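Local structure of DHHA1 domain protein (Clostridium perfringens, 3KEW) at residues Lys14-Glu19 with Thr37-Gly42; Gly44-Asp49 with Gln96-Gln101; Gly100-Ser105 with Gly197-Asn202. The protein probably hydrolyses mischarged tRNA(Ala) as a zinc-dependent, AlaX-like relative of the alanyl-tRNA synthetase editing domain. All coordinates share one frame; numbering follows the deposited sequence.

Contact 1: residues Lys14-Glu19 with Thr37-Gly42; sequences KEFKGE and TAFFPG
Phe16 meets Ala38 where the first strand of the antiparallel beta-barrel passes the chain that leaves that barrel. Residues 15-18 are extended, and Phe16 and Gly18 hydrogen-bond through their backbones to Cys84 and Leu82 of the neighbouring strand 82-86. The chain at 38-42 has left regular structure, and no hydrogen bond joins the two segments; the CA atoms of Phe16 and Ala38 are 7.4 Å apart, with a side chain filling the gap. That side chain is the phenyl ring of Phe16, whose CG lies between the backbone N and the carbonyl carbon (chi1 67°), a setting that carries the ring off the strand and onto the turn at Thr37-Phe39. One ring face lies against the backbone: Ala38 N sits above it toward the rim, 3.4 Å from Phe16 CZ. The methyl of Ala38 lies on the same side of the ring plane, its CB 3.7 Å from Phe16 CE2. At the ring edge stands Phe39, whose CE2 is 3.6 Å from Phe16 CZ; the two phenyl rings meet rim to rim with their planes at 66°, neither lying over the other's face. Leu86, Val58 and Val61 of the barrel pack round Phe39, so the contact is buried and apolar. The turn holds its own shape. Thr37 OG1, placed anti to the backbone N (chi1 -168°), is shared between His70 NE2 and the amide two residues on, closing an ST turn: Phe39 N donates to Thr37 OG1 over 3.1 Å.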
loop_
_atom_site.group_PDB
_atom_site.type_symbol
_atom_site.label_atom_id
_atom_site.label_comp_id
_atom_site.label_asym_id
_atom_site.label_seq_id
_atom_site.Cartn_x
_atom_site.Cartn_y
_atom_site.Cartn_z
ATOM N N LYS A 14 -2.503 14.823 0.537
ATOM C CA LYS A 14 -1.707 14.902 -0.684
ATOM C C LYS A 14 -0.865 16.179 -0.810
ATOM O O LYS A 14 0.035 16.248 -1.650
ATOM C CB LYS A 14 -2.590 14.689 -1.923
ATOM C CG LYS A 14 -3.646 15.753 -2.189
ATOM C CD LYS A 14 -4.444 15.381 -3.447
ATOM C CE LYS A 14 -4.929 16.604 -4.214
ATOM N NZ LYS A 14 -6.241 17.106 -3.730
ATOM N N GLU A 15 -1.174 17.187 0.009
ATOM C CA GLU A 15 -0.359 18.409 0.136
ATOM C C GLU A 15 -0.153 18.719 1.602
ATOM O O GLU A 15 -1.079 18.553 2.414
ATOM C CB GLU A 15 -1.039 19.619 -0.484
ATOM C CG GLU A 15 -1.344 19.528 -1.953
ATOM C CD GLU A 15 -2.314 20.603 -2.377
ATOM O OE1 GLU A 15 -3.186 20.310 -3.223
ATOM O OE2 GLU A 15 -2.212 21.734 -1.845
ATOM N N PHE A 16 1.045 19.200 1.932
ATOM C CA PHE A 16 1.417 19.498 3.315
ATOM C C PHE A 16 2.571 20.492 3.412
ATOM O O PHE A 16 3.226 20.822 2.407
ATOM C CB PHE A 16 1.737 18.211 4.092
ATOM C CG PHE A 16 2.979 17.500 3.618
ATOM C CD1 PHE A 16 4.148 17.559 4.366
ATOM C CD2 PHE A 16 2.979 16.759 2.432
ATOM C CE1 PHE A 16 5.303 16.914 3.936
ATOM C CE2 PHE A 16 4.131 16.109 1.997
ATOM C CZ PHE A 16 5.295 16.182 2.759
ATOM N N LYS A 17 2.796 20.973 4.633
ATOM C CA LYS A 17 3.858 21.918 4.934
ATOM C C LYS A 17 5.003 21.181 5.599
ATOM O O LYS A 17 4.801 20.347 6.489
ATOM C CB LYS A 17 3.340 23.056 5.826
ATOM C CG LYS A 17 3.049 24.384 5.105
ATOM C CD LYS A 17 2.107 24.257 3.922
ATOM C CE LYS A 17 1.808 25.602 3.262
ATOM N NZ LYS A 17 2.954 26.134 2.467
ATOM N N GLY A 18 6.214 21.466 5.148
ATOM C CA GLY A 18 7.374 20.775 5.680
ATOM C C GLY A 18 8.566 21.677 5.849
ATOM O O GLY A 18 8.675 22.724 5.199
ATOM N N GLU A 19 9.464 21.252 6.728
ATOM C CA GLU A 19 10.705 21.953 6.974
ATOM C C GLU A 19 11.849 20.979 6.793
ATOM O O GLU A 19 11.873 19.916 7.418
ATOM C CB GLU A 19 10.727 22.546 8.387
ATOM C CG GLU A 19 11.956 23.403 8.685
ATOM C CD GLU A 19 12.088 23.794 10.154
ATOM O OE1 GLU A 19 11.145 23.556 10.946
ATOM O OE2 GLU A 19 13.152 24.336 10.518
ATOM N N THR A 37 6.471 14.201 7.036
ATOM C CA THR A 37 6.329 13.832 5.629
ATOM C C THR A 37 5.114 12.947 5.342
ATOM O O THR A 37 4.738 12.089 6.145
ATOM C CB THR A 37 7.650 13.254 5.031
ATOM O OG1 THR A 37 7.538 13.166 3.606
ATOM C CG2 THR A 37 8.001 11.887 5.623
ATOM N N ALA A 38 4.492 13.200 4.200
ATOM C CA ALA A 38 3.441 12.341 3.671
ATOM C C ALA A 38 3.973 11.495 2.510
ATOM O O ALA A 38 3.210 10.786 1.861
ATOM C CB ALA A 38 2.233 13.186 3.222
ATOM N N PHE A 39 5.280 11.582 2.242
ATOM C CA PHE A 39 5.917 10.750 1.214
ATOM C C PHE A 39 6.182 9.358 1.784
ATOM O O PHE A 39 6.988 9.201 2.712
ATOM C CB PHE A 39 7.221 11.381 0.688
ATOM C CG PHE A 39 7.018 12.638 -0.141
ATOM C CD1 PHE A 39 6.933 12.568 -1.532
ATOM C CD2 PHE A 39 6.923 13.888 0.466
ATOM C CE1 PHE A 39 6.723 13.715 -2.303
ATOM C CE2 PHE A 39 6.733 15.048 -0.297
ATOM C CZ PHE A 39 6.625 14.959 -1.686
ATOM N N PHE A 40 5.479 8.358 1.242
ATOM C CA PHE A 40 5.684 6.946 1.593
ATOM C C PHE A 40 7.016 6.526 0.981
ATOM O O PHE A 40 7.254 6.807 -0.205
ATOM C CB PHE A 40 4.535 6.104 1.015
ATOM C CG PHE A 40 4.476 4.672 1.511
ATOM C CD1 PHE A 40 4.309 3.619 0.606
ATOM C CD2 PHE A 40 4.549 4.375 2.871
ATOM C CE1 PHE A 40 4.224 2.292 1.047
ATOM C CE2 PHE A 40 4.472 3.056 3.325
ATOM C CZ PHE A 40 4.299 2.008 2.410
ATOM N N PRO A 41 7.917 5.929 1.794
ATOM C CA PRO A 41 9.189 5.383 1.283
ATOM C C PRO A 41 9.072 4.017 0.570
ATOM O O PRO A 41 9.999 3.611 -0.151
ATOM C CB PRO A 41 10.045 5.248 2.551
ATOM C CG PRO A 41 9.055 5.039 3.655
ATOM C CD PRO A 41 7.803 5.779 3.259
ATOM N N GLY A 42 7.940 3.340 0.761
ATOM C CA GLY A 42 7.767 1.960 0.322
ATOM C C GLY A 42 7.562 1.053 1.520
ATOM O O GLY A 42 7.962 1.403 2.630
#

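Contact 2: residues Gly44-Asp49 with Gln96-Gln101; sequences GGQMGD and QQHLGQ. With ZN (zinc ion), chain C.
Gly44 and Gln46, from the glycine-rich loop that follows the short strand 36-37, reach His98 of the HxxxH zinc motif on helix 88-112. Gly44 comes first, with its carbonyl O 3.5 Å from His98 CE1, oblique to the ring. The same oxygen accepts a short hydrogen bond from water 1, a zinc ligand, at 2.5 Å, so the loop backbone reaches the metal's second shell. Gly44 and Gly45 both have positive phi, which suits glycine and lets the chain turn close beside the histidine. Gln46 then supplies the main grip. Its side chain is fully extended, with CG anti to the backbone N (chi1 -178°), and crosses the imidazole at about a right angle. OE1 arrives at the ring edge and accepts the proton of His98 ND1 over 2.8 Å, with an N-H...O angle of 154°. The donor stands above the amide's carbonyl plane, and amide and ring planes are 72° apart. Val198 N also donates to Gln46 OE1, so two bonds hold this buried oxygen, and the ring's rotation is fixed from both nitrogens. Farther along, Asp49 forms a salt bridge with Arg91 of the same helix. Gln101, one turn down the helix, accepts from water 2 through OE1. On the far side of its ring from Gln46, His98 binds the zinc ion through NE2 at 2.3 Å.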
loop_
_atom_site.group_PDB
_atom_site.type_symbol
_atom_site.label_atom_id
_atom_site.label_comp_id
_atom_site.label_asym_id
_atom_site.label_seq_id
_atom_site.Cartn_x
_atom_site.Cartn_y
_atom_site.Cartn_z
ATOM N N GLY A 44 5.737 -3.293 2.555
ATOM C CA GLY A 44 4.790 -4.387 2.295
ATOM C C GLY A 44 4.591 -4.785 0.831
ATOM O O GLY A 44 3.565 -5.382 0.487
ATOM N N GLY A 45 5.566 -4.460 -0.022
ATOM C CA GLY A 45 5.473 -4.732 -1.450
ATOM C C GLY A 45 5.087 -3.520 -2.287
ATOM O O GLY A 45 5.172 -3.546 -3.519
ATOM N N GLN A 46 4.669 -2.452 -1.611
ATOM C CA GLN A 46 4.156 -1.269 -2.268
ATOM C C GLN A 46 5.281 -0.274 -2.480
ATOM O O GLN A 46 6.104 -0.069 -1.586
ATOM C CB GLN A 46 3.057 -0.664 -1.397
ATOM C CG GLN A 46 2.352 0.565 -1.931
ATOM C CD GLN A 46 1.165 0.901 -1.067
ATOM O OE1 GLN A 46 0.817 0.136 -0.151
ATOM N NE2 GLN A 46 0.532 2.049 -1.335
ATOM N N MET A 47 5.305 0.330 -3.667
ATOM C CA MET A 47 6.299 1.332 -4.051
ATOM C C MET A 47 6.152 2.649 -3.293
ATOM O O MET A 47 5.090 2.946 -2.747
ATOM C CB MET A 47 6.221 1.598 -5.554
ATOM C CG MET A 47 7.288 0.870 -6.368
ATOM S SD MET A 47 7.228 1.268 -8.133
ATOM C CE MET A 47 8.981 1.236 -8.546
ATOM N N GLY A 48 7.230 3.430 -3.268
ATOM C CA GLY A 48 7.247 4.721 -2.599
ATOM C C GLY A 48 6.772 5.872 -3.463
ATOM O O GLY A 48 6.548 5.696 -4.665
ATOM N N ASP A 49 6.651 7.056 -2.853
ATOM C CA ASP A 49 6.092 8.237 -3.521
ATOM C C ASP A 49 7.087 9.067 -4.339
ATOM O O ASP A 49 8.300 8.929 -4.201
ATOM C CB ASP A 49 5.375 9.139 -2.504
ATOM C CG ASP A 49 4.033 8.562 -2.054
ATOM O OD1 ASP A 49 3.346 7.936 -2.895
ATOM O OD2 ASP A 49 3.662 8.741 -0.870
ATOM N N GLN A 96 -4.710 1.391 -4.469
ATOM C CA GLN A 96 -5.749 0.529 -5.074
ATOM C C GLN A 96 -5.269 -0.894 -5.375
ATOM O O GLN A 96 -5.972 -1.865 -5.066
ATOM C CB GLN A 96 -6.334 1.166 -6.348
ATOM C CG GLN A 96 -7.181 2.402 -6.092
ATOM C CD GLN A 96 -7.676 3.055 -7.360
ATOM O OE1 GLN A 96 -6.900 3.343 -8.272
ATOM N NE2 GLN A 96 -8.970 3.317 -7.416
ATOM N N GLN A 97 -4.073 -1.029 -5.959
ATOM C CA GLN A 97 -3.523 -2.370 -6.271
ATOM C C GLN A 97 -3.262 -3.212 -5.040
ATOM O O GLN A 97 -3.443 -4.429 -5.075
ATOM C CB GLN A 97 -2.237 -2.301 -7.098
ATOM C CG GLN A 97 -2.297 -1.439 -8.342
ATOM C CD GLN A 97 -3.634 -1.480 -9.075
ATOM O OE1 GLN A 97 -4.106 -2.545 -9.490
ATOM N NE2 GLN A 97 -4.237 -0.303 -9.261
ATOM N N HIS A 98 -2.836 -2.563 -3.955
ATOM C CA HIS A 98 -2.521 -3.269 -2.716
ATOM C C HIS A 98 -3.788 -3.750 -2.013
ATOM O O HIS A 98 -3.868 -4.912 -1.616
ATOM C CB HIS A 98 -1.684 -2.383 -1.786
ATOM C CG HIS A 98 -0.922 -3.139 -0.740
ATOM N ND1 HIS A 98 0.209 -2.628 -0.144
ATOM C CD2 HIS A 98 -1.119 -4.362 -0.185
ATOM C CE1 HIS A 98 0.671 -3.496 0.739
ATOM N NE2 HIS A 98 -0.115 -4.557 0.732
ATOM N N LEU A 99 -4.761 -2.856 -1.835
ATOM C CA LEU A 99 -6.041 -3.247 -1.246
ATOM C C LEU A 99 -6.758 -4.252 -2.160
ATOM O O LEU A 99 -7.387 -5.186 -1.676
ATOM C CB LEU A 99 -6.933 -2.018 -0.946
ATOM C CG LEU A 99 -8.376 -2.278 -0.453
ATOM C CD1 LEU A 99 -8.395 -3.070 0.846
ATOM C CD2 LEU A 99 -9.193 -1.005 -0.279
ATOM N N GLY A 100 -6.657 -4.050 -3.473
ATOM C CA GLY A 100 -7.151 -5.011 -4.460
ATOM C C GLY A 100 -6.678 -6.440 -4.212
ATOM O O GLY A 100 -7.485 -7.373 -4.212
ATOM N N GLN A 101 -5.376 -6.602 -3.969
ATOM C CA GLN A 101 -4.811 -7.891 -3.561
ATOM C C GLN A 101 -5.421 -8.432 -2.269
ATOM O O GLN A 101 -5.827 -9.595 -2.227
ATOM C CB GLN A 101 -3.294 -7.814 -3.426
ATOM C CG GLN A 101 -2.644 -9.123 -2.966
ATOM C CD GLN A 101 -2.299 -9.091 -1.502
ATOM O OE1 GLN A 101 -1.579 -8.201 -1.065
ATOM N NE2 GLN A 101 -2.831 -10.049 -0.725
HETATM ZN ZN ZN C . -0.318 -6.188 2.377
HETATM O O HOH W 1 2.073 -6.442 2.197
HETATM O O HOH W 2 -0.442 -8.128 1.109
HETATM O O HOH W 3 -0.162 -7.776 3.942
#

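Contact 3: residues Gly100-Ser105 with Gly197-Asn202; sequences GQHLLS and GVHPRN. With ZN (zinc ion), chain C.
The zinc site of this AlaX-like fold brings His102, second histidine of the helical HxxxH motif, against His199 on the loop after strand 191-194. The zinc is six-coordinate here: His98, His102 and Cys195 bind it together with three waters. His102 takes part through NE2, 2.3 Å from the metal, and water 1 lies nearly opposite it across the zinc. The pairing with His199 is a T-shaped, edge-to-face stack: the His199 ring turns its edge to the His102 face, with planes at 64° and centroids 4.5 Å apart. The touching atom is His199 CE1, which stands over the centre of the His102 imidazole and 3.6 Å from His102 NE2. Each ring has CG anti to its own carbonyl carbon (chi1 -81° for His102, -70° for His199), a setting that brings the two into the space between helix and loop. The His199 ring also meets that of His98, placing it beside both helical ligands, while Leu99 of the helix touches it too. Cys195 and His199 form the CxxxH pair which, in relatives, completes the zinc site along with HxxxH. In this crystal His199 is not a metal ligand: His199 NE2 stays 4.3 Å from the zinc ion.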
loop_
_atom_site.group_PDB
_atom_site.type_symbol
_atom_site.label_atom_id
_atom_site.label_comp_id
_atom_site.label_asym_id
_atom_site.label_seq_id
_atom_site.Cartn_x
_atom_site.Cartn_y
_atom_site.Cartn_z
ATOM N N GLY A 100 -6.657 -4.050 -3.473
ATOM C CA GLY A 100 -7.151 -5.011 -4.460
ATOM C C GLY A 100 -6.678 -6.440 -4.212
ATOM O O GLY A 100 -7.485 -7.373 -4.212
ATOM N N GLN A 101 -5.376 -6.602 -3.969
ATOM C CA GLN A 101 -4.811 -7.891 -3.561
ATOM C C GLN A 101 -5.421 -8.432 -2.269
ATOM O O GLN A 101 -5.827 -9.595 -2.227
ATOM C CB GLN A 101 -3.294 -7.814 -3.426
ATOM C CG GLN A 101 -2.644 -9.123 -2.966
ATOM C CD GLN A 101 -2.299 -9.091 -1.502
ATOM O OE1 GLN A 101 -1.579 -8.201 -1.065
ATOM N NE2 GLN A 101 -2.831 -10.049 -0.725
ATOM N N HIS A 102 -5.475 -7.601 -1.228
ATOM C CA HIS A 102 -6.059 -8.000 0.066
ATOM C C HIS A 102 -7.516 -8.454 -0.070
ATOM O O HIS A 102 -7.951 -9.414 0.583
ATOM C CB HIS A 102 -6.021 -6.828 1.062
ATOM C CG HIS A 102 -4.703 -6.630 1.737
ATOM N ND1 HIS A 102 -4.584 -6.523 3.104
ATOM C CD2 HIS A 102 -3.453 -6.484 1.235
ATOM C CE1 HIS A 102 -3.313 -6.336 3.420
ATOM N NE2 HIS A 102 -2.607 -6.309 2.304
ATOM N N LEU A 103 -8.269 -7.712 -0.880
ATOM C CA LEU A 103 -9.682 -7.998 -1.128
ATOM C C LEU A 103 -9.898 -9.364 -1.791
ATOM O O LEU A 103 -10.696 -10.182 -1.308
ATOM C CB LEU A 103 -10.318 -6.870 -1.955
ATOM C CG LEU A 103 -11.811 -7.001 -2.273
ATOM C CD1 LEU A 103 -12.657 -7.043 -1.003
ATOM C CD2 LEU A 103 -12.252 -5.863 -3.187
ATOM N N LEU A 104 -9.165 -9.606 -2.875
ATOM C CA LEU A 104 -9.211 -10.871 -3.613
ATOM C C LEU A 104 -8.807 -12.032 -2.725
ATOM O O LEU A 104 -9.515 -13.047 -2.662
ATOM C CB LEU A 104 -8.287 -10.828 -4.838
ATOM C CG LEU A 104 -8.742 -10.069 -6.081
ATOM C CD1 LEU A 104 -7.587 -9.974 -7.104
ATOM C CD2 LEU A 104 -9.982 -10.682 -6.734
ATOM N N SER A 105 -7.693 -11.857 -2.013
ATOM C CA SER A 105 -7.189 -12.859 -1.085
ATOM C C SER A 105 -8.266 -13.234 -0.063
ATOM O O SER A 105 -8.500 -14.419 0.181
ATOM C CB SER A 105 -5.924 -12.349 -0.382
ATOM O OG SER A 105 -4.829 -12.352 -1.290
ATOM N N GLY A 197 1.514 -1.550 4.353
ATOM C CA GLY A 197 1.062 -0.782 3.200
ATOM C C GLY A 197 0.274 0.460 3.570
ATOM O O GLY A 197 -0.134 0.639 4.724
ATOM N N VAL A 198 0.094 1.328 2.581
ATOM C CA VAL A 198 -0.823 2.464 2.664
ATOM C C VAL A 198 -2.061 2.151 1.809
ATOM O O VAL A 198 -1.984 2.064 0.578
ATOM C CB VAL A 198 -0.109 3.795 2.259
ATOM C CG1 VAL A 198 -1.109 4.921 1.985
ATOM C CG2 VAL A 198 0.870 4.213 3.370
ATOM N N HIS A 199 -3.188 1.959 2.489
ATOM C CA HIS A 199 -4.433 1.514 1.873
ATOM C C HIS A 199 -5.505 2.618 1.827
ATOM O O HIS A 199 -5.472 3.552 2.637
ATOM C CB HIS A 199 -4.963 0.299 2.650
ATOM C CG HIS A 199 -4.130 -0.932 2.468
ATOM N ND1 HIS A 199 -4.477 -1.939 1.595
ATOM C CD2 HIS A 199 -2.946 -1.299 3.016
ATOM C CE1 HIS A 199 -3.553 -2.883 1.625
ATOM N NE2 HIS A 199 -2.611 -2.517 2.477
ATOM N N PRO A 200 -6.460 2.524 0.871
ATOM C CA PRO A 200 -7.654 3.370 0.950
ATOM C C PRO A 200 -8.475 3.036 2.202
ATOM O O PRO A 200 -8.238 2.010 2.826
ATOM C CB PRO A 200 -8.432 3.003 -0.324
ATOM C CG PRO A 200 -7.401 2.414 -1.254
ATOM C CD PRO A 200 -6.480 1.671 -0.333
ATOM N N ARG A 201 -9.403 3.906 2.581
ATOM C CA ARG A 201 -10.149 3.709 3.828
ATOM C C ARG A 201 -11.462 2.980 3.630
ATOM O O ARG A 201 -12.169 2.694 4.601
ATOM C CB ARG A 201 -10.394 5.038 4.547
ATOM C CG ARG A 201 -9.245 5.463 5.449
ATOM C CD ARG A 201 -9.688 6.553 6.408
ATOM N NE ARG A 201 -8.585 7.451 6.739
ATOM C CZ ARG A 201 -8.608 8.345 7.720
ATOM N NH1 ARG A 201 -9.681 8.471 8.492
ATOM N NH2 ARG A 201 -7.546 9.112 7.931
ATOM N N ASN A 202 -11.789 2.696 2.375
ATOM C CA ASN A 202 -12.948 1.873 2.047
ATOM C C ASN A 202 -12.755 1.073 0.759
ATOM O O ASN A 202 -11.878 1.394 -0.055
ATOM C CB ASN A 202 -14.237 2.713 2.018
ATOM C CG ASN A 202 -14.148 3.923 1.098
ATOM O OD1 ASN A 202 -13.906 3.802 -0.106
ATOM N ND2 ASN A 202 -14.367 5.104 1.667
HETATM ZN ZN ZN C . -0.318 -6.188 2.377
HETATM O O HOH W 2 -0.442 -8.128 1.109
HETATM O O HOH W 3 -0.162 -7.776 3.942
HETATM O O HOH W 1 2.073 -6.442 2.197
#

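Contact 1 closes before contact 2 opens, and contact 3 begins on the helical stretch, at Gly100 and Gln101, where contact 2 ends. Contact 1 lies about 17 Å from contact 2 and 21 Å from contact 3, centre to centre; contacts 2 and 3 are only about 8 Å apart and share helix 88-112, the zinc ion and its three waters. The loop between strands 36-37 and 51-53 connects the barrel end to the metal: it supplies 37-42 to contact 1 and 44-49 to contact 2, and folds back on itself where Phe40 O probably bonds to Asp49 N. Phe40 also packs on Val198, so the loop touches the 197-202 segment of contact 3 as well.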